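PDB 4QK0: GH127 beta-L-arabinofuranoside from Geobacillus stearothermophilus, which probably hydrolyses beta-L-arabinofuranosidic linkages, releasing L-arabinose from plant-derived arabinose-containing sugars. Local coordinates for residues Leu295-Asn298 / Val299-Gln303; Glu393-Asp396 / Lys397-Val400. All coordinates share one frame; numbering follows the deposited sequence.

Interaction 1. Residues Leu295-Asn298 / Val299-Gln303; sequences LWEN and VTKRQ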
ATOM      1  N   LEU A 295      -4.959 -24.233  12.067  1.00 22.20           N
ATOM      2  CA  LEU A 295      -5.050 -22.792  12.040  1.00 22.26           C
ATOM      3  C   LEU A 295      -3.911 -22.142  12.794  1.00 23.62           C
ATOM      4  O   LEU A 295      -3.375 -21.151  12.335  1.00 25.21           O
ATOM      5  CB  LEU A 295      -6.384 -22.330  12.561  1.00 22.68           C
ATOM      6  CG  LEU A 295      -7.519 -22.658  11.579  1.00 20.84           C
ATOM      7  CD1 LEU A 295      -8.857 -22.688  12.277  1.00 22.66           C
ATOM      8  CD2 LEU A 295      -7.585 -21.642  10.464  1.00 23.65           C
ATOM      9  N   TRP A 296      -3.505 -22.733  13.914  1.00 22.78           N
ATOM     10  CA  TRP A 296      -2.369 -22.261  14.654  1.00 22.60           C
ATOM     11  C   TRP A 296      -1.122 -22.226  13.817  1.00 23.87           C
ATOM     12  O   TRP A 296      -0.349 -21.268  13.863  1.00 25.56           O
ATOM     13  CB  TRP A 296      -2.088 -23.168  15.854  1.00 20.64           C
ATOM     14  CG  TRP A 296      -0.822 -22.826  16.518  1.00 18.36           C
ATOM     15  CD1 TRP A 296       0.365 -23.413  16.363  1.00 18.04           C
ATOM     16  CD2 TRP A 296      -0.627 -21.753  17.419  1.00 19.21           C
ATOM     17  NE1 TRP A 296       1.305 -22.785  17.118  1.00 19.64           N
ATOM     18  CE2 TRP A 296       0.711 -21.764  17.785  1.00 19.43           C
ATOM     19  CE3 TRP A 296      -1.478 -20.818  17.980  1.00 19.92           C
ATOM     20  CZ2 TRP A 296       1.235 -20.892  18.678  1.00 23.97           C
ATOM     21  CZ3 TRP A 296      -0.985 -19.926  18.837  1.00 22.27           C
ATOM     22  CH2 TRP A 296       0.389 -19.947  19.189  1.00 24.65           C
ATOM     23  N   GLU A 297      -0.841 -23.318  13.158  1.00 23.29           N
ATOM     24  CA  GLU A 297       0.322 -23.390  12.288  1.00 26.54           C
ATOM     25  C   GLU A 297       0.224 -22.357  11.162  1.00 25.90           C
ATOM     26  O   GLU A 297       1.210 -21.730  10.831  1.00 26.05           O
ATOM     27  CB  GLU A 297       0.451 -24.795  11.684  1.00 30.88           C
ATOM     28  CG  GLU A 297       0.816 -25.848  12.754  1.00 40.27           C
ATOM     29  CD  GLU A 297       2.246 -25.704  13.300  1.00 46.37           C
ATOM     30  OE1 GLU A 297       3.200 -25.853  12.488  1.00 59.50           O
ATOM     31  OE2 GLU A 297       2.450 -25.430  14.519  1.00 51.26           O
ATOM     32  N   ASN A 298      -0.962 -22.178  10.575  1.00 24.15           N
ATOM     33  CA  ASN A 298      -1.083 -21.234   9.512  1.00 23.88           C
ATOM     34  C   ASN A 298      -0.814 -19.796  10.026  1.00 25.79           C
ATOM     35  O   ASN A 298      -0.073 -19.029   9.403  1.00 24.73           O
ATOM     36  CB  ASN A 298      -2.429 -21.286   8.881  1.00 22.91           C
ATOM     37  CG  ASN A 298      -2.516 -20.359   7.656  1.00 25.31           C
ATOM     38  OD1 ASN A 298      -3.277 -19.390   7.624  1.00 23.08           O
ATOM     39  ND2 ASN A 298      -1.771 -20.715   6.609  1.00 23.04           N
ATOM     40  N   VAL A 299      -1.424 -19.423  11.148  1.00 22.38           N
ATOM     41  CA  VAL A 299      -1.264 -18.056  11.662  1.00 22.08           C
ATOM     42  C   VAL A 299       0.196 -17.820  12.048  1.00 23.74           C
ATOM     43  O   VAL A 299       0.786 -16.845  11.613  1.00 23.87           O
ATOM     44  CB  VAL A 299      -2.157 -17.785  12.879  1.00 19.48           C
ATOM     45  CG1 VAL A 299      -1.762 -16.496  13.527  1.00 22.26           C
ATOM     46  CG2 VAL A 299      -3.580 -17.719  12.455  1.00 19.42           C
ATOM     47  N   THR A 300       0.778 -18.733  12.812  1.00 22.40           N
ATOM     48  CA  THR A 300       2.010 -18.449  13.493  1.00 25.85           C
ATOM     49  C   THR A 300       3.214 -18.800  12.645  1.00 24.13           C
ATOM     50  O   THR A 300       4.292 -18.335  12.941  1.00 21.78           O
ATOM     51  CB  THR A 300       2.142 -19.188  14.859  1.00 25.96           C
ATOM     52  OG1 THR A 300       2.166 -20.603  14.659  1.00 28.47           O
ATOM     53  CG2 THR A 300       1.027 -18.827  15.735  1.00 26.60           C
ATOM     54  N   LYS A 301       3.054 -19.649  11.653  1.00 20.98           N
ATOM     55  CA  LYS A 301       4.150 -19.941  10.766  1.00 24.45           C
ATOM     56  C   LYS A 301       4.041 -19.274   9.367  1.00 23.89           C
ATOM     57  O   LYS A 301       4.938 -19.421   8.542  1.00 22.97           O
ATOM     58  CB  LYS A 301       4.303 -21.435  10.605  1.00 28.19           C
ATOM     59  CG  LYS A 301       4.740 -22.009  11.962  1.00 35.11           C
ATOM     60  CD  LYS A 301       5.688 -23.208  11.991  1.00 44.98           C
ATOM     61  CE  LYS A 301       5.989 -23.596  13.451  1.00 57.52           C
ATOM     62  NZ  LYS A 301       4.758 -24.079  14.163  1.00 60.91           N
ATOM     63  N   ARG A 302       2.918 -18.639   9.070  1.00 24.36           N
ATOM     64  CA  ARG A 302       2.770 -18.009   7.760  1.00 25.13           C
ATOM     65  C   ARG A 302       2.205 -16.641   7.782  1.00 21.34           C
ATOM     66  O   ARG A 302       2.411 -15.955   6.821  1.00 21.28           O
ATOM     67  CB  ARG A 302       1.961 -18.901   6.832  1.00 26.67           C
ATOM     68  CG  ARG A 302       2.611 -20.247   6.717  1.00 30.63           C
ATOM     69  CD  ARG A 302       2.085 -21.030   5.588  1.00 39.46           C
ATOM     70  NE  ARG A 302       2.914 -22.198   5.325  1.00 46.44           N
ATOM     71  CZ  ARG A 302       2.798 -22.936   4.224  1.00 52.17           C
ATOM     72  NH1 ARG A 302       1.919 -22.597   3.282  1.00 51.22           N
ATOM     73  NH2 ARG A 302       3.581 -23.989   4.045  1.00 56.21           N
ATOM     74  N   GLN A 303       1.473 -16.243   8.825  1.00 18.29           N
ATOM     75  CA  GLN A 303       0.785 -14.936   8.805  1.00 18.13           C
ATOM     76  C   GLN A 303       0.959 -14.128  10.073  1.00 17.06           C
ATOM     77  O   GLN A 303       0.068 -13.420  10.486  1.00 18.73           O
ATOM     78  CB  GLN A 303      -0.673 -15.071   8.473  1.00 19.50           C
ATOM     79  CG  GLN A 303      -0.916 -15.711   7.106  1.00 21.00           C
ATOM     80  CD  GLN A 303      -2.362 -15.532   6.680  1.00 21.59           C
ATOM     81  OE1 GLN A 303      -2.804 -14.431   6.358  1.00 22.93           O
ATOM     82  NE2 GLN A 303      -3.150 -16.612   6.779  1.00 24.78           N
TER
HETATM   83  O   HOH W   1       3.917 -22.270  15.889  1.00 50.93           O
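E297 and K301, one turn apart on helix 286-302, run side by side and close an i to i+4 salt bridge in which NZ of K301 lies 2.7 Å from OE2 of E297. A weak hydrogen bond from NZ to OE1 of E297 adds to the grip, and OE2 has a second cationic partner in K355. The lysine also donates to water 1, 2.6 Å from its NZ; this water donates in turn to OG1 of T300 and accepts a weak bond from NE1 of W296. OG1 itself donates a hydrogen bond to the carbonyl O of W296, 2.7 Å away. That oxygen is held twice, since the backbone N of T300 approaches it from the opposite face of the carbonyl plane, at 3.0 Å. With chi1 at 63°, T300 turns OG1 back to the carbonyl of the preceding turn and leaves CG2 above the indole: the methyl sits 3.5 Å from the centroid of the W296 six-membered ring, almost on its normal, in a CH-pi contact. Y356 and W343 meet the same indole edge-to-face. NE2 of Q303 reaches back to OD1 of N298, 2.9 Å away, with the two amide planes 73° apart. The backbone N and O of A262 bind this same OD1 and NE2, while D322 takes both ND2 of N298 and NH1 of R302. The buried T300 hydroxyl thus has both a donor and an acceptor partner, and the two cations beside E297 would probably favour its ionised form.

Interaction 2. Residues Glu393-Asp396 / Lys397-Val400; sequences ERHD and KRHV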
ATOM      1  N   GLU A 393       1.377   9.937   4.856  1.00 30.26           N
ATOM      2  CA  GLU A 393       0.354  10.720   4.141  1.00 30.73           C
ATOM      3  C   GLU A 393      -0.195  10.004   2.961  1.00 25.47           C
ATOM      4  O   GLU A 393      -1.216  10.378   2.417  1.00 25.21           O
ATOM      5  CB  GLU A 393       0.951  12.049   3.659  1.00 41.22           C
ATOM      6  CG  GLU A 393       1.790  12.750   4.749  1.00 57.41           C
ATOM      7  CD  GLU A 393       1.361  14.161   5.043  1.00 73.32           C
ATOM      8  OE1 GLU A 393       0.148  14.377   5.325  1.00 86.08           O
ATOM      9  OE2 GLU A 393       2.267  15.039   5.017  1.00 83.01           O
ATOM     10  N   ARG A 394       0.486   8.978   2.507  1.00 23.18           N
ATOM     11  CA  ARG A 394      -0.115   8.141   1.458  1.00 22.61           C
ATOM     12  C   ARG A 394      -1.417   7.533   1.910  1.00 22.46           C
ATOM     13  O   ARG A 394      -1.540   7.061   3.041  1.00 24.60           O
ATOM     14  CB  ARG A 394       0.840   7.008   1.058  1.00 22.20           C
ATOM     15  CG  ARG A 394       2.147   7.373   0.361  1.00 19.46           C
ATOM     16  CD  ARG A 394       3.031   6.117   0.122  1.00 21.36           C
ATOM     17  NE  ARG A 394       2.272   5.170  -0.685  1.00 22.38           N
ATOM     18  CZ  ARG A 394       2.179   5.202  -2.006  1.00 25.79           C
ATOM     19  NH1 ARG A 394       2.900   6.063  -2.707  1.00 30.75           N
ATOM     20  NH2 ARG A 394       1.400   4.345  -2.646  1.00 27.62           N
ATOM     21  N   HIS A 395      -2.372   7.482   1.023  1.00 22.73           N
ATOM     22  CA  HIS A 395      -3.638   6.836   1.307  1.00 25.74           C
ATOM     23  C   HIS A 395      -3.441   5.367   1.797  1.00 27.43           C
ATOM     24  O   HIS A 395      -4.116   4.917   2.737  1.00 26.12           O
ATOM     25  CB  HIS A 395      -4.451   6.830   0.043  1.00 27.93           C
ATOM     26  CG  HIS A 395      -5.883   6.438   0.209  1.00 26.56           C
ATOM     27  ND1 HIS A 395      -6.816   7.244   0.828  1.00 27.23           N
ATOM     28  CD2 HIS A 395      -6.560   5.359  -0.237  1.00 27.74           C
ATOM     29  CE1 HIS A 395      -8.006   6.667   0.771  1.00 27.81           C
ATOM     30  NE2 HIS A 395      -7.883   5.519   0.135  1.00 28.73           N
ATOM     31  N   ASP A 396      -2.504   4.643   1.199  1.00 25.59           N
ATOM     32  CA  ASP A 396      -2.278   3.275   1.606  1.00 22.16           C
ATOM     33  C   ASP A 396      -1.492   3.158   2.888  1.00 21.73           C
ATOM     34  O   ASP A 396      -1.206   2.039   3.330  1.00 21.85           O
ATOM     35  CB  ASP A 396      -1.697   2.413   0.461  1.00 22.85           C
ATOM     36  CG  ASP A 396      -0.282   2.824   0.019  1.00 22.57           C
ATOM     37  OD1 ASP A 396       0.343   3.610   0.732  1.00 21.55           O
ATOM     38  OD2 ASP A 396       0.190   2.321  -1.065  1.00 22.50           O
ATOM     39  N   LYS A 397      -1.155   4.281   3.523  1.00 21.24           N
ATOM     40  CA  LYS A 397      -0.489   4.272   4.835  1.00 19.81           C
ATOM     41  C   LYS A 397      -1.135   5.157   5.875  1.00 19.67           C
ATOM     42  O   LYS A 397      -0.592   5.336   6.936  1.00 18.36           O
ATOM     43  CB  LYS A 397       0.956   4.640   4.727  1.00 21.23           C
ATOM     44  CG  LYS A 397       1.711   3.628   3.903  1.00 25.05           C
ATOM     45  CD  LYS A 397       3.183   3.899   3.855  1.00 26.97           C
ATOM     46  CE  LYS A 397       3.807   3.033   2.770  1.00 29.99           C
ATOM     47  NZ  LYS A 397       5.272   3.227   2.721  1.00 31.55           N
ATOM     48  N   ARG A 398      -2.329   5.649   5.598  1.00 22.73           N
ATOM     49  CA  ARG A 398      -2.941   6.640   6.444  1.00 23.87           C
ATOM     50  C   ARG A 398      -3.406   6.003   7.741  1.00 27.25           C
ATOM     51  O   ARG A 398      -3.606   6.701   8.711  1.00 25.47           O
ATOM     52  CB  ARG A 398      -4.136   7.300   5.740  1.00 26.05           C
ATOM     53  CG  ARG A 398      -5.395   6.418   5.621  1.00 26.45           C
ATOM     54  CD  ARG A 398      -6.411   7.074   4.700  1.00 29.44           C
ATOM     55  NE  ARG A 398      -7.659   6.335   4.564  1.00 29.93           N
ATOM     56  CZ  ARG A 398      -7.838   5.232   3.824  1.00 34.41           C
ATOM     57  NH1 ARG A 398      -6.847   4.689   3.099  1.00 37.07           N
ATOM     58  NH2 ARG A 398      -9.030   4.649   3.811  1.00 32.52           N
ATOM     59  N   HIS A 399      -3.583   4.685   7.772  1.00 26.24           N
ATOM     60  CA  HIS A 399      -3.862   3.938   9.053  1.00 26.34           C
ATOM     61  C   HIS A 399      -2.653   3.915   9.961  1.00 24.50           C
ATOM     62  O   HIS A 399      -2.755   3.622  11.131  1.00 24.69           O
ATOM     63  CB  HIS A 399      -4.268   2.493   8.743  1.00 23.24           C
ATOM     64  CG  HIS A 399      -3.180   1.703   8.103  1.00 22.24           C
ATOM     65  ND1 HIS A 399      -2.862   1.813   6.762  1.00 23.61           N
ATOM     66  CD2 HIS A 399      -2.354   0.766   8.606  1.00 23.60           C
ATOM     67  CE1 HIS A 399      -1.906   0.960   6.468  1.00 24.65           C
ATOM     68  NE2 HIS A 399      -1.570   0.312   7.569  1.00 23.52           N
ATOM     69  N   VAL A 400      -1.483   4.153   9.416  1.00 23.94           N
ATOM     70  CA  VAL A 400      -0.294   4.148  10.250  1.00 24.75           C
ATOM     71  C   VAL A 400      -0.084   5.542  10.877  1.00 29.47           C
ATOM     72  O   VAL A 400       0.233   6.512  10.163  1.00 29.91           O
ATOM     73  CB  VAL A 400       0.935   3.762   9.446  1.00 25.02           C
ATOM     74  CG1 VAL A 400       2.173   3.846  10.321  1.00 26.38           C
ATOM     75  CG2 VAL A 400       0.792   2.351   8.894  1.00 27.12           C
TER
HETATM   76  O   HOH W   2      -4.483   2.754   4.770  1.00 20.90           O
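Two consecutive turns share K397: the first, R394 to K397, is closed by N of K397 donating to O of R394 at 2.8 Å, from well above the carbonyl plane, and the second is a type I beta turn from K397 to V400. The main side-chain contact is between H395 and R398. These chains point the same way, and the guanidinium lies flat on the imidazole, centres 3.7 Å apart and planes at 9°, with NH1 over the middle of the ring. The same NH1 donates to the carbonyl O of H395 at 2.8 Å, an acceptor lying nearly in the guanidinium plane, so a single residue supplies both the stacking surface and the hydrogen-bond partner that fix the arginine's rotation. R398 gets there by setting CG between its backbone N and carbonyl carbon (chi1 73°) and then running extended to NE. This loop belongs to the catalytic domain, between strand 386-387 and helix 413-422, and it faces the second subunit, where F315 stacks on H395 and D324 pairs with NH1 of R394. Within the first turn, R394 grips D396 side-on: its NE lies 2.9 Å from OD1 of D396, and its NH2 2.8 Å from OD2 of the same carboxylate. CE of K397 passes near CD of R394, while the lysine's NZ pairs with D328. Water 2 donates to O of H395 and lies 2.7 Å from ND1 of H399, whose NE2 is bonded to O of A330; the edge of the H399 imidazole also brings CE1 to 3.4 Å from O of D396.

In the fold
Coming from the N terminus, the chain reaches interaction 1 first, in the last turns of helix 286-302, and interaction 2 much later, in the loop between strand 386-387 and helix 413-422. Each closes only a short local turn; they lie in series and neither nest nor cross. Their centres are 27 Å apart, with about 14 Å between nearest atoms. Residues 295-303 pack against helices 266-283 and 334-350 of the catalytic domain, whereas 393-400 lie farther out, at the surface. Both reach the second subunit. The region after strand 318-319 is common ground: D322 serves interaction 1 within its own chain, and D324 serves interaction 2 across the dimer.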